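Local structure of GH18 chiitnase (Pseudoalteromonas aurantia, 6K7Z) at residues P224-D229 against F262-N267; I5-S10 against M258-S263; W194-D199 against G233-Q238; T239-V244 against K272-S277; V26-L31 against Q70-S75. The protein is a family 18 chitinase that probably hydrolyses the internal glycosidic bonds of chitin, the polymer of N-acetylglucosamine. All blocks are in the same frame, centred on the assembly; numbering follows the deposited sequence.

Contact 1: P224-D229 against F262-N267; sequences PVTQND and FSSDHN
Ser264 reaches across to Asp229 and makes the one polar link between the two loops. Its OG donates to Asp229 OD1 at 2.6 Å and meets the syn lone pair of that oxygen, on the side of OD2. A chi1 of -64° puts this hydroxyl beside the Ser264 backbone N and anti to the carbonyl carbon. The other carboxylate oxygen is used within the loop 224-229. Thr226 N gives OD2 a bond of 2.7 Å on its anti lone pair. Thr226 OG1 also donates to OD2, at 2.6 Å, but comes from above the carboxylate plane, 66° out of it. Three donors thus grip one carboxylate and fix its rotation. The return bond from Asp229 N to Thr226 O closes the turn.

Both loops follow strands of the (beta/alpha)8 barrel, 219-224 and 256-260, and so lie at the C-terminal ends of neighbouring parallel strands. A backbone bond between Val225 and Trp260 ties the two chain segments where the loops begin.

The van der Waals contacts are built on Val225 and Thr226. Val225 CG1, anti to its backbone N, lies 3.9 Å from Asp265 CB, and the two side chains cross at about a right angle. The same methyl is 3.9 Å from Ser264 O. Thr226 CG2 comes closer to that carbonyl, 3.5 Å from Ser264 O. The carboxylate of Asp265 turns to another task and accepts from the backbone N of Trp270 and of Ile271, at the start of helix 269-277.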
# COMPACT_ATOMS: atom_id res chain seq x y z
N PRO A 224 11.11 0.97 5.45
CA PRO A 224 10.86 0.78 6.88
C PRO A 224 11.37 1.98 7.67
O PRO A 224 12.40 2.56 7.34
CB PRO A 224 11.68 -0.47 7.23
CG PRO A 224 12.58 -0.73 6.05
CD PRO A 224 12.35 0.32 5.00
N VAL A 225 10.64 2.34 8.73
CA VAL A 225 11.07 3.46 9.56
C VAL A 225 12.30 3.08 10.36
O VAL A 225 13.30 3.80 10.38
CB VAL A 225 9.93 3.93 10.48
CG1 VAL A 225 10.41 5.08 11.36
CG2 VAL A 225 8.72 4.34 9.65
N THR A 226 12.25 1.93 11.03
CA THR A 226 13.33 1.46 11.87
C THR A 226 13.79 0.08 11.44
O THR A 226 13.13 -0.62 10.66
CB THR A 226 12.91 1.35 13.34
OG1 THR A 226 11.88 0.36 13.46
CG2 THR A 226 12.44 2.71 13.87
N GLN A 227 14.90 -0.35 12.02
CA GLN A 227 15.41 -1.65 11.74
C GLN A 227 14.39 -2.77 12.06
O GLN A 227 14.38 -3.77 11.41
CB GLN A 227 16.64 -1.90 12.59
CG GLN A 227 17.13 -3.35 12.60
CD GLN A 227 16.65 -4.11 13.82
OE1 GLN A 227 16.83 -3.69 14.97
NE2 GLN A 227 16.07 -5.26 13.58
N ASN A 228 13.59 -2.62 13.10
CA ASN A 228 12.67 -3.70 13.46
C ASN A 228 11.45 -3.73 12.57
O ASN A 228 10.60 -4.60 12.75
CB ASN A 228 12.23 -3.58 14.94
CG ASN A 228 11.53 -4.84 15.46
OD1 ASN A 228 10.33 -4.82 15.75
ND2 ASN A 228 12.27 -5.93 15.56
N ASP A 229 11.35 -2.82 11.60
CA ASP A 229 10.17 -2.76 10.74
C ASP A 229 10.26 -3.67 9.52
O ASP A 229 9.26 -3.85 8.83
CB ASP A 229 9.92 -1.31 10.29
CG ASP A 229 9.36 -0.45 11.41
OD1 ASP A 229 8.32 -0.84 12.02
OD2 ASP A 229 9.94 0.62 11.69
N PHE A 262 3.63 3.53 10.97
CA PHE A 262 3.45 4.78 11.72
C PHE A 262 3.98 4.69 13.15
O PHE A 262 4.71 5.59 13.61
CB PHE A 262 1.96 5.13 11.73
CG PHE A 262 1.64 6.36 12.51
CD1 PHE A 262 1.92 7.62 11.99
CD2 PHE A 262 1.09 6.26 13.78
CE1 PHE A 262 1.65 8.76 12.72
CE2 PHE A 262 0.80 7.40 14.52
CZ PHE A 262 1.07 8.65 13.99
N SER A 263 3.62 3.64 13.88
CA SER A 263 3.93 3.63 15.32
C SER A 263 5.39 3.36 15.62
O SER A 263 5.77 3.31 16.79
CB SER A 263 3.05 2.60 16.03
OG SER A 263 1.76 3.14 16.25
N SER A 264 6.22 3.20 14.60
CA SER A 264 7.66 3.06 14.81
C SER A 264 8.40 4.40 14.78
O SER A 264 9.60 4.42 15.07
CB SER A 264 8.26 2.16 13.74
OG SER A 264 7.74 0.86 13.84
N ASP A 265 7.72 5.49 14.45
CA ASP A 265 8.35 6.79 14.22
C ASP A 265 8.15 7.68 15.44
O ASP A 265 7.10 8.30 15.61
CB ASP A 265 7.79 7.46 12.98
CG ASP A 265 8.37 8.83 12.76
OD1 ASP A 265 9.44 9.13 13.36
OD2 ASP A 265 7.77 9.61 11.99
N HIS A 266 9.16 7.77 16.25
CA HIS A 266 9.17 8.57 17.48
C HIS A 266 8.99 10.06 17.28
O HIS A 266 9.76 10.69 16.65
CB HIS A 266 10.50 8.32 18.19
CG HIS A 266 10.56 8.83 19.59
ND1 HIS A 266 11.48 9.74 20.01
CD2 HIS A 266 9.81 8.53 20.67
CE1 HIS A 266 11.28 10.02 21.27
NE2 HIS A 266 10.27 9.29 21.70
N ASN A 267 7.94 10.59 17.87
CA ASN A 267 7.62 12.02 17.78
C ASN A 267 7.44 12.49 16.34
O ASN A 267 7.47 13.69 16.08
CB ASN A 267 8.66 12.89 18.49
CG ASN A 267 8.56 12.78 20.00
OD1 ASN A 267 9.57 12.78 20.71
ND2 ASN A 267 7.33 12.66 20.50

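Contact 2: I5-S10 against M258-S263; sequences ITYYNS and MNWQFS
Tyr7 and Trp260 pack hard against each other, with Tyr7 CB 3.4 Å from Trp260 CE3. The two side chains cross at about a right angle, and their ring planes are 46° apart. Met258 adds a Met-aromatic contact at the edge of the Tyr7 ring, its bent chain bringing SD to 3.7 Å from Tyr7 CE1. The phenol OH of Tyr7 bonds to Asp113. Tyr8 meets Phe262 just as tightly, with Phe262 CD2 at the edge of its ring, 3.5 Å from Tyr8 CD1.

The backbones are tied closely too. Asn259 N donates to Ile5 O, Tyr7 N to Asn259 O, and Phe262 N to Tyr7 O at 2.8 Å. Beside this ladder Thr6 OG1, anti to its backbone N (chi1 -175°), donates to Asn259 OD1 at 2.6 Å. The parallel strands 3-8 and 256-260 are the first and last of the (beta/alpha)8 barrel, and this pairing closes the barrel. The peptide bond between Trp260 and Gln261 is cis, a non-prolyl cis bond as found after the conserved tryptophan of other family 18 chitinases.

Past the strand ends the contact becomes wetter. Gln261 OE1 accepts from Ser10 N at 2.7 Å and from Asn9 N at 3.1 Å. A water also donates to OE1 and to Ser10 O, and accepts from Ser263 N. A second water links Gln261 NE2 to Asn9 OD1, while Asn9 ND2 bonds to Ala29 O of strand 25-33. Ser263 OG donates to Ser10 O at 2.8 Å from above the carbonyl plane.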
# COMPACT_ATOMS: atom_id res chain seq x y z
N ILE A 5 2.90 8.79 2.83
CA ILE A 5 1.96 7.72 3.12
C ILE A 5 2.53 6.86 4.24
O ILE A 5 3.74 6.62 4.29
CB ILE A 5 1.69 6.89 1.85
CG1 ILE A 5 1.19 7.82 0.74
CG2 ILE A 5 0.68 5.76 2.11
CD1 ILE A 5 0.79 7.13 -0.50
N THR A 6 1.66 6.42 5.15
CA THR A 6 2.11 5.49 6.18
C THR A 6 1.05 4.43 6.39
O THR A 6 -0.13 4.65 6.12
CB THR A 6 2.43 6.21 7.51
OG1 THR A 6 2.98 5.26 8.45
CG2 THR A 6 1.19 6.88 8.11
N TYR A 7 1.49 3.27 6.87
CA TYR A 7 0.60 2.21 7.33
C TYR A 7 0.45 2.25 8.84
O TYR A 7 1.42 2.43 9.57
CB TYR A 7 1.10 0.83 6.92
CG TYR A 7 0.91 0.52 5.46
CD1 TYR A 7 1.82 1.00 4.52
CD2 TYR A 7 -0.16 -0.23 5.03
CE1 TYR A 7 1.66 0.74 3.18
CE2 TYR A 7 -0.33 -0.51 3.67
CZ TYR A 7 0.58 -0.01 2.77
OH TYR A 7 0.44 -0.26 1.43
N TYR A 8 -0.78 2.07 9.31
CA TYR A 8 -1.06 2.00 10.74
C TYR A 8 -1.51 0.58 11.05
O TYR A 8 -2.63 0.19 10.71
CB TYR A 8 -2.10 3.03 11.15
CG TYR A 8 -2.30 3.13 12.64
CD1 TYR A 8 -1.45 3.92 13.40
CD2 TYR A 8 -3.32 2.45 13.29
CE1 TYR A 8 -1.61 4.04 14.77
CE2 TYR A 8 -3.49 2.57 14.68
CZ TYR A 8 -2.62 3.37 15.40
OH TYR A 8 -2.74 3.52 16.78
N ASN A 9 -0.64 -0.19 11.71
CA ASN A 9 -0.96 -1.54 12.17
C ASN A 9 -0.77 -1.61 13.67
O ASN A 9 -1.75 -1.75 14.40
CB ASN A 9 -0.12 -2.57 11.42
CG ASN A 9 -0.50 -4.02 11.76
OD1 ASN A 9 0.30 -4.77 12.30
ND2 ASN A 9 -1.73 -4.41 11.41
N SER A 10 0.47 -1.50 14.17
CA SER A 10 0.71 -1.41 15.60
C SER A 10 0.09 -0.13 16.17
O SER A 10 0.12 0.93 15.53
CB SER A 10 2.21 -1.42 15.90
OG SER A 10 2.46 -0.87 17.18
N MET A 258 6.45 6.25 1.13
CA MET A 258 5.61 5.46 2.02
C MET A 258 6.48 4.88 3.12
O MET A 258 7.68 4.68 2.94
CB MET A 258 4.89 4.34 1.24
CG MET A 258 4.09 3.36 2.11
SD MET A 258 5.09 1.96 2.66
CE MET A 258 5.09 0.90 1.23
N ASN A 259 5.89 4.62 4.29
CA ASN A 259 6.66 3.92 5.31
C ASN A 259 5.84 2.82 5.97
O ASN A 259 4.60 2.87 6.04
CB ASN A 259 7.25 4.86 6.39
CG ASN A 259 6.20 5.41 7.34
OD1 ASN A 259 5.52 4.67 8.06
ND2 ASN A 259 6.11 6.73 7.40
N TRP A 260 6.56 1.81 6.41
CA TRP A 260 6.05 0.81 7.35
C TRP A 260 6.89 1.00 8.60
O TRP A 260 8.10 0.81 8.53
CB TRP A 260 6.19 -0.61 6.79
CG TRP A 260 5.64 -1.65 7.73
CD1 TRP A 260 6.30 -2.26 8.76
CD2 TRP A 260 4.29 -2.13 7.77
NE1 TRP A 260 5.45 -3.13 9.42
CE2 TRP A 260 4.21 -3.06 8.83
CE3 TRP A 260 3.15 -1.88 7.00
CZ2 TRP A 260 3.03 -3.74 9.15
CZ3 TRP A 260 1.98 -2.55 7.31
CH2 TRP A 260 1.92 -3.47 8.38
N GLN A 261 6.31 1.41 9.72
CA GLN A 261 4.91 1.78 9.88
C GLN A 261 4.83 2.94 10.87
O GLN A 261 5.81 3.25 11.56
CB GLN A 261 4.08 0.58 10.38
CG GLN A 261 4.54 0.02 11.73
CD GLN A 261 3.55 -0.99 12.30
OE1 GLN A 261 2.36 -0.70 12.44
NE2 GLN A 261 4.04 -2.19 12.62
N PHE A 262 3.63 3.53 10.97
CA PHE A 262 3.45 4.78 11.72
C PHE A 262 3.98 4.69 13.15
O PHE A 262 4.71 5.59 13.61
CB PHE A 262 1.96 5.13 11.73
CG PHE A 262 1.64 6.36 12.51
CD1 PHE A 262 1.92 7.62 11.99
CD2 PHE A 262 1.09 6.26 13.78
CE1 PHE A 262 1.65 8.76 12.72
CE2 PHE A 262 0.80 7.40 14.52
CZ PHE A 262 1.07 8.65 13.99
N SER A 263 3.62 3.64 13.88
CA SER A 263 3.93 3.63 15.32
C SER A 263 5.39 3.36 15.62
O SER A 263 5.77 3.31 16.79
CB SER A 263 3.05 2.60 16.03
OG SER A 263 1.76 3.14 16.25
O HOH W 1 6.01 8.15 4.64
O HOH W 2 2.74 -4.41 13.57
O HOH W 3 1.67 1.75 13.26

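Contact 3: W194-D199 against G233-Q238; sequences WSANPD and GYMPVQ
Met235 lays its side chain against Ala196, and the two residues have the most surface buried here. Met235 CG comes to 3.6 Å from Ala196 CA and 3.9 Å from Ala196 CB. A chi1 of -68° brings this CG to the turn, anti to the Met235 carbonyl carbon. The sulfur continues past the turn and sits 3.8 Å from Pro198 CG. Ile201 and Ile240 also touch this side chain, so it is wedged between helices 198-209 and 237-251.

Ala196 holds the third place of a type II beta turn from Trp194 to Asn197. Its positive phi of 58° suits that place. The turn closes with a bond from Asn197 N to Trp194 O. Asn197 is the N-cap of helix 198-209, and Pro236 has the same position before helix 237-251. The contact therefore joins two loops that lead from barrel strands into outer helices of the (beta/alpha)8 fold.

Gly233 is the third main partner. Its CA packs 3.5 Å from Ser195 CB and 3.5 Å from Ala196 N. At its phi of 110° a side chain would press on the carbonyl O of the residue before, a strain that glycine avoids. A CB there would also crowd Ser195 OG, which bonds to Ser232. One water spans the loops, accepting from Ala196 N at 2.8 Å and donating to Gly233 O at 2.7 Å.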
# COMPACT_ATOMS: atom_id res chain seq x y z
N TRP A 194 17.13 -5.15 -3.91
CA TRP A 194 16.74 -3.76 -3.68
C TRP A 194 16.98 -3.32 -2.24
O TRP A 194 17.29 -2.15 -2.01
CB TRP A 194 15.26 -3.56 -4.02
CG TRP A 194 14.98 -3.74 -5.44
CD1 TRP A 194 15.00 -2.79 -6.42
CD2 TRP A 194 14.62 -4.97 -6.08
NE1 TRP A 194 14.67 -3.35 -7.63
CE2 TRP A 194 14.43 -4.69 -7.45
CE3 TRP A 194 14.43 -6.28 -5.62
CZ2 TRP A 194 14.08 -5.67 -8.37
CZ3 TRP A 194 14.08 -7.25 -6.54
CH2 TRP A 194 13.90 -6.94 -7.89
N SER A 195 16.79 -4.22 -1.27
CA SER A 195 16.86 -3.85 0.14
C SER A 195 18.17 -3.16 0.47
O SER A 195 19.25 -3.71 0.23
CB SER A 195 16.69 -5.10 1.01
OG SER A 195 15.33 -5.51 1.08
N ALA A 196 18.06 -1.94 0.99
CA ALA A 196 19.20 -1.15 1.48
C ALA A 196 20.25 -0.93 0.39
O ALA A 196 21.44 -0.75 0.67
CB ALA A 196 19.84 -1.80 2.71
N ASN A 197 19.80 -0.91 -0.87
CA ASN A 197 20.67 -0.77 -2.03
C ASN A 197 20.17 0.43 -2.83
O ASN A 197 19.46 0.27 -3.84
CB ASN A 197 20.66 -2.06 -2.84
CG ASN A 197 21.58 -2.03 -4.03
OD1 ASN A 197 22.07 -0.98 -4.44
ND2 ASN A 197 21.80 -3.20 -4.62
N PRO A 198 20.54 1.65 -2.42
CA PRO A 198 19.93 2.85 -3.03
C PRO A 198 20.07 2.91 -4.54
O PRO A 198 19.11 3.30 -5.23
CB PRO A 198 20.69 4.01 -2.37
CG PRO A 198 21.27 3.44 -1.13
CD PRO A 198 21.53 1.99 -1.38
N ASP A 199 21.24 2.57 -5.08
CA ASP A 199 21.42 2.62 -6.53
C ASP A 199 20.39 1.74 -7.23
O ASP A 199 19.79 2.15 -8.23
CB ASP A 199 22.84 2.19 -6.89
CG ASP A 199 23.88 2.98 -6.15
OD1 ASP A 199 23.55 4.09 -5.69
OD2 ASP A 199 25.03 2.49 -6.02
N GLY A 233 16.31 -4.17 4.44
CA GLY A 233 16.06 -2.93 3.73
C GLY A 233 16.06 -1.68 4.57
O GLY A 233 15.86 -0.59 4.01
N TYR A 234 16.28 -1.76 5.88
CA TYR A 234 16.37 -0.54 6.66
C TYR A 234 17.54 0.31 6.17
O TYR A 234 18.64 -0.20 5.92
CB TYR A 234 16.53 -0.83 8.15
CG TYR A 234 16.98 0.41 8.91
CD1 TYR A 234 16.07 1.41 9.27
CD2 TYR A 234 18.32 0.60 9.22
CE1 TYR A 234 16.49 2.55 9.94
CE2 TYR A 234 18.75 1.74 9.88
CZ TYR A 234 17.83 2.71 10.24
OH TYR A 234 18.27 3.84 10.90
N MET A 235 17.29 1.60 6.02
CA MET A 235 18.32 2.57 5.75
C MET A 235 18.08 3.78 6.65
O MET A 235 16.93 4.17 6.85
CB MET A 235 18.34 3.01 4.28
CG MET A 235 18.77 1.92 3.32
SD MET A 235 18.88 2.55 1.65
CE MET A 235 17.15 2.90 1.33
N PRO A 236 19.14 4.38 7.19
CA PRO A 236 18.97 5.62 7.94
C PRO A 236 18.34 6.68 7.06
O PRO A 236 18.48 6.67 5.83
CB PRO A 236 20.40 6.01 8.34
CG PRO A 236 21.21 4.78 8.17
CD PRO A 236 20.56 4.01 7.04
N VAL A 237 17.66 7.64 7.69
CA VAL A 237 16.91 8.60 6.90
C VAL A 237 17.84 9.47 6.06
O VAL A 237 17.47 9.88 4.95
CB VAL A 237 15.98 9.44 7.80
CG1 VAL A 237 16.74 10.46 8.54
CG2 VAL A 237 14.93 10.13 6.98
N GLN A 238 19.08 9.71 6.51
CA GLN A 238 19.99 10.52 5.69
C GLN A 238 20.38 9.80 4.42
O GLN A 238 20.67 10.43 3.40
CB GLN A 238 21.24 10.92 6.47
CG GLN A 238 22.21 9.79 6.84
CD GLN A 238 22.01 9.28 8.25
OE1 GLN A 238 20.92 9.39 8.81
NE2 GLN A 238 23.08 8.76 8.85
O HOH W 4 15.72 -0.42 1.32

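Contact 4: T239-V244 against K272-S277; sequences TIINEV and KAIAQS
Ile240 and Ile241 meet Ile274 and Ser277 where two outer helices of the (beta/alpha)8 barrel lie side by side. Helix 237-251 and helix 269-277 run roughly parallel here. The axes of the two short segments approach to 10.3 Å and lie 24° off parallel. Ile241 carries most of this largely apolar contact. Its CG1 lies 4.0 Å from Ser277 CB and 4.2 Å from Ile274 CD1. Its CG2 is 4.1 Å from Ser277 CB, and its CD1 is 4.0 Å from Ala273 O.

These helices flank strand 256-260 in sequence, so the seam is one of the helix-to-helix joints of the barrel's outer ring. Deeper in, Ile240 CG2 touches Ile274 CD1 at 3.9 Å, the side chains crossing at about a right angle. Ile240 also packs on Phe223 of strand 219-224. An alanine in place of Ile241 would probably open a gap over Ser277 CB and Ala273 O and leave Ile274 CD1 less covered.

Ser277 OG is turned back to its own helix, where it donates to Ile274 O at 2.7 Å. A chi1 of 81° places this hydroxyl between the backbone N and the carbonyl carbon. Ser277 O accepts from Gln249 NE2.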
# COMPACT_ATOMS: atom_id res chain seq x y z
N THR A 239 20.39 8.47 4.46
CA THR A 239 20.67 7.69 3.25
C THR A 239 19.48 7.71 2.30
O THR A 239 19.65 7.86 1.08
CB THR A 239 21.03 6.27 3.65
OG1 THR A 239 21.97 6.33 4.74
CG2 THR A 239 21.68 5.54 2.48
N ILE A 240 18.25 7.57 2.83
CA ILE A 240 17.07 7.70 1.97
C ILE A 240 17.08 9.04 1.27
O ILE A 240 16.87 9.13 0.05
CB ILE A 240 15.78 7.51 2.79
CG1 ILE A 240 15.69 6.12 3.40
CG2 ILE A 240 14.55 7.81 1.91
CD1 ILE A 240 14.60 6.02 4.50
N ILE A 241 17.32 10.11 2.03
CA ILE A 241 17.25 11.46 1.47
C ILE A 241 18.30 11.64 0.38
O ILE A 241 17.99 12.03 -0.75
CB ILE A 241 17.41 12.51 2.58
CG1 ILE A 241 16.17 12.54 3.47
CG2 ILE A 241 17.68 13.88 1.99
CD1 ILE A 241 16.34 13.47 4.66
N ASN A 242 19.55 11.33 0.70
CA ASN A 242 20.64 11.75 -0.17
C ASN A 242 21.03 10.70 -1.21
O ASN A 242 21.72 11.06 -2.17
CB ASN A 242 21.85 12.14 0.69
CG ASN A 242 21.66 13.50 1.33
OD1 ASN A 242 21.60 14.52 0.63
ND2 ASN A 242 21.56 13.54 2.66
N GLU A 243 20.60 9.45 -1.07
CA GLU A 243 20.92 8.42 -2.05
C GLU A 243 19.71 7.87 -2.78
O GLU A 243 19.89 7.12 -3.75
CB GLU A 243 21.70 7.26 -1.41
CG GLU A 243 22.97 7.70 -0.67
CD GLU A 243 23.99 6.59 -0.46
OE1 GLU A 243 24.11 5.69 -1.32
OE2 GLU A 243 24.72 6.64 0.56
N VAL A 244 18.49 8.22 -2.36
CA VAL A 244 17.29 7.82 -3.07
C VAL A 244 16.51 9.04 -3.54
O VAL A 244 16.30 9.24 -4.74
CB VAL A 244 16.40 6.92 -2.19
CG1 VAL A 244 15.07 6.65 -2.88
CG2 VAL A 244 17.11 5.63 -1.84
N LYS A 272 8.76 14.04 9.53
CA LYS A 272 9.09 15.45 9.40
C LYS A 272 10.33 15.65 8.53
O LYS A 272 10.34 16.51 7.63
CB LYS A 272 9.28 16.07 10.78
CG LYS A 272 7.98 16.28 11.55
CD LYS A 272 8.30 16.83 12.96
CE LYS A 272 7.16 16.63 13.90
NZ LYS A 272 7.45 17.14 15.28
N ALA A 273 11.38 14.86 8.75
CA ALA A 273 12.60 15.01 7.96
C ALA A 273 12.38 14.59 6.51
O ALA A 273 12.87 15.25 5.58
CB ALA A 273 13.74 14.21 8.59
N ILE A 274 11.64 13.53 6.28
CA ILE A 274 11.38 13.09 4.94
C ILE A 274 10.53 14.11 4.21
O ILE A 274 10.79 14.42 3.10
CB ILE A 274 10.67 11.71 4.94
CG1 ILE A 274 11.67 10.66 5.31
CG2 ILE A 274 10.02 11.38 3.62
CD1 ILE A 274 12.65 10.34 4.22
N ALA A 275 9.49 14.58 4.86
CA ALA A 275 8.60 15.53 4.22
C ALA A 275 9.37 16.79 3.77
O ALA A 275 9.23 17.26 2.70
CB ALA A 275 7.40 15.86 5.05
N GLN A 276 10.21 17.26 4.65
CA GLN A 276 11.02 18.41 4.39
C GLN A 276 11.81 18.21 3.09
O GLN A 276 11.95 19.09 2.30
CB GLN A 276 12.00 18.58 5.52
CG GLN A 276 12.78 19.86 5.40
CD GLN A 276 11.91 21.09 5.22
OE1 GLN A 276 11.81 21.63 4.13
NE2 GLN A 276 11.30 21.53 6.30
N SER A 277 12.33 17.02 2.90
CA SER A 277 13.10 16.74 1.73
C SER A 277 12.31 16.63 0.46
O SER A 277 12.85 16.68 -0.57
CB SER A 277 13.91 15.47 1.92
OG SER A 277 13.11 14.37 1.70

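Contact 5: V26-L31 against Q70-S75; sequences VNLAFL and QKVLIS
Leu28 CD1 rests 3.6 Å from Val72 CG1, the two side chains meeting at a slant. The CB of Leu28 is 4.1 Å from Ile74 CD1, and that methyl lies 3.5 Å from Leu28 O. Farther along, Leu31 CB packs 3.7 Å from Ile74 CG1. On the face with Asn27, Leu73 and Ser75, the Asn27 and Leu73 side chains lie alongside each other and point the same way. Asn27 OD1 stands 3.6 Å from Leu73 CD1.

Backbone bonds set this register. Val26 N donates to Lys71 O, Leu73 N to Val26 O, Leu28 N to Leu73 O, and Ser75 N to Leu28 O. Leu31 N to Ser75 O, 2.9 Å, continues the row past Phe30. Strands 25-33 and 71-77 are joined through helix 56-67, a beta-alpha-beta crossover of the (beta/alpha)8 barrel. Val26, Leu28 and Val72 face that helix, with Met65 and Ile62 against them. An alanine in place of Leu28 would probably leave a gap between Val72 CG1 and Ile62.

The opposite face looks into the barrel. The peptide bond before Phe30 is cis. Ala29 CB sits over the centre of the Phe30 ring, 3.3 Å above its plane, while Ser75 O lies in plane at the ring edge. Ser75 OG, anti to its backbone N (chi1 -172°), lies 3.5 Å from Phe30 CE1 and bonds to Asp113. Ser75 begins the SxGG sequence, and Asp113 belongs to the DxxDxDxE sequence, both signatures of family 18. Asn27 and Tyr7 also line this side.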
# COMPACT_ATOMS: atom_id res chain seq x y z
N VAL A 26 -3.13 7.83 5.17
CA VAL A 26 -2.90 6.82 6.19
C VAL A 26 -3.65 5.56 5.76
O VAL A 26 -4.86 5.61 5.54
CB VAL A 26 -3.35 7.29 7.58
CG1 VAL A 26 -3.32 6.13 8.55
CG2 VAL A 26 -2.45 8.43 8.05
N ASN A 27 -2.92 4.45 5.66
CA ASN A 27 -3.50 3.15 5.34
C ASN A 27 -3.72 2.38 6.63
O ASN A 27 -2.76 2.03 7.31
CB ASN A 27 -2.59 2.32 4.42
CG ASN A 27 -2.30 3.00 3.10
OD1 ASN A 27 -3.12 3.75 2.58
ND2 ASN A 27 -1.14 2.69 2.52
N LEU A 28 -4.98 2.11 6.97
CA LEU A 28 -5.27 1.29 8.14
C LEU A 28 -5.06 -0.17 7.78
O LEU A 28 -5.67 -0.68 6.83
CB LEU A 28 -6.68 1.55 8.65
CG LEU A 28 -7.03 3.02 8.82
CD1 LEU A 28 -8.51 3.19 9.17
CD2 LEU A 28 -6.14 3.67 9.89
N ALA A 29 -4.22 -0.86 8.54
CA ALA A 29 -3.87 -2.25 8.27
C ALA A 29 -4.31 -3.18 9.42
O ALA A 29 -3.89 -2.95 10.55
CB ALA A 29 -2.36 -2.36 8.06
N PHE A 30 -5.09 -4.23 9.18
CA PHE A 30 -5.55 -4.70 7.88
C PHE A 30 -7.00 -5.17 7.94
O PHE A 30 -7.55 -5.46 9.01
CB PHE A 30 -4.72 -5.90 7.38
CG PHE A 30 -3.32 -5.58 7.00
CD1 PHE A 30 -3.04 -4.94 5.80
CD2 PHE A 30 -2.26 -5.95 7.81
CE1 PHE A 30 -1.72 -4.66 5.43
CE2 PHE A 30 -0.95 -5.67 7.46
CZ PHE A 30 -0.68 -5.02 6.27
N LEU A 31 -7.58 -5.30 6.77
CA LEU A 31 -8.79 -6.07 6.55
C LEU A 31 -8.39 -7.25 5.69
O LEU A 31 -7.66 -7.08 4.71
CB LEU A 31 -9.85 -5.21 5.86
CG LEU A 31 -11.24 -5.78 5.61
CD1 LEU A 31 -11.97 -6.00 6.92
CD2 LEU A 31 -12.01 -4.84 4.69
N GLN A 70 -6.51 14.91 5.18
CA GLN A 70 -5.74 13.71 4.97
C GLN A 70 -6.72 12.64 4.49
O GLN A 70 -7.87 12.73 4.75
CB GLN A 70 -5.03 13.26 6.24
CG GLN A 70 -3.90 14.15 6.65
CD GLN A 70 -3.43 13.85 8.06
OE1 GLN A 70 -4.23 13.58 8.88
NE2 GLN A 70 -2.17 13.92 8.30
N LYS A 71 -6.22 11.66 3.76
CA LYS A 71 -7.04 10.56 3.28
C LYS A 71 -6.73 9.30 4.07
O LYS A 71 -5.58 9.02 4.40
CB LYS A 71 -6.83 10.32 1.78
CG LYS A 71 -6.99 11.58 0.94
CD LYS A 71 -7.69 11.29 -0.37
CE LYS A 71 -8.09 12.56 -1.12
NZ LYS A 71 -8.59 12.26 -2.49
N VAL A 72 -7.77 8.53 4.36
CA VAL A 72 -7.67 7.35 5.20
C VAL A 72 -8.24 6.20 4.39
O VAL A 72 -9.42 6.22 4.02
CB VAL A 72 -8.42 7.51 6.52
CG1 VAL A 72 -8.17 6.31 7.41
CG2 VAL A 72 -8.02 8.81 7.22
N LEU A 73 -7.41 5.19 4.14
CA LEU A 73 -7.79 4.01 3.39
C LEU A 73 -7.79 2.80 4.31
O LEU A 73 -7.08 2.77 5.33
CB LEU A 73 -6.83 3.73 2.23
CG LEU A 73 -6.42 4.89 1.33
CD1 LEU A 73 -5.63 4.35 0.14
CD2 LEU A 73 -7.61 5.68 0.85
N ILE A 74 -8.57 1.79 3.95
CA ILE A 74 -8.43 0.48 4.56
C ILE A 74 -7.51 -0.34 3.66
O ILE A 74 -7.66 -0.35 2.43
CB ILE A 74 -9.80 -0.20 4.77
CG1 ILE A 74 -9.63 -1.52 5.52
CG2 ILE A 74 -10.57 -0.40 3.44
CD1 ILE A 74 -9.14 -1.33 6.96
N SER A 75 -6.49 -0.95 4.26
CA SER A 75 -5.59 -1.81 3.51
C SER A 75 -6.12 -3.24 3.59
O SER A 75 -6.26 -3.80 4.68
CB SER A 75 -4.16 -1.73 4.04
OG SER A 75 -3.30 -2.44 3.19

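Overall arrangement
All five contacts belong to one (beta/alpha)8 barrel. Contacts 2 and 5 lie in its sheet, their centres about 9 Å apart. Contact 2 uses strand 3-8 and contact 5 strand 25-33, which are neighbours in the sheet. Contact 2 joins the chain's first strand to its last, so contacts 3 and 5 fall within the sequence it spans. Contact 1 sits beside contact 2, about 8 Å between centres, and shares Phe262 and Ser263 with it. Contacts 3 and 4 both use helix 237-251 in the outer layer, their centres about 11 Å apart. Contact 5 lies about 25 Å from contact 3, between centres. Together they tie the sheet, the loops at its C-terminal ends and the outer helices.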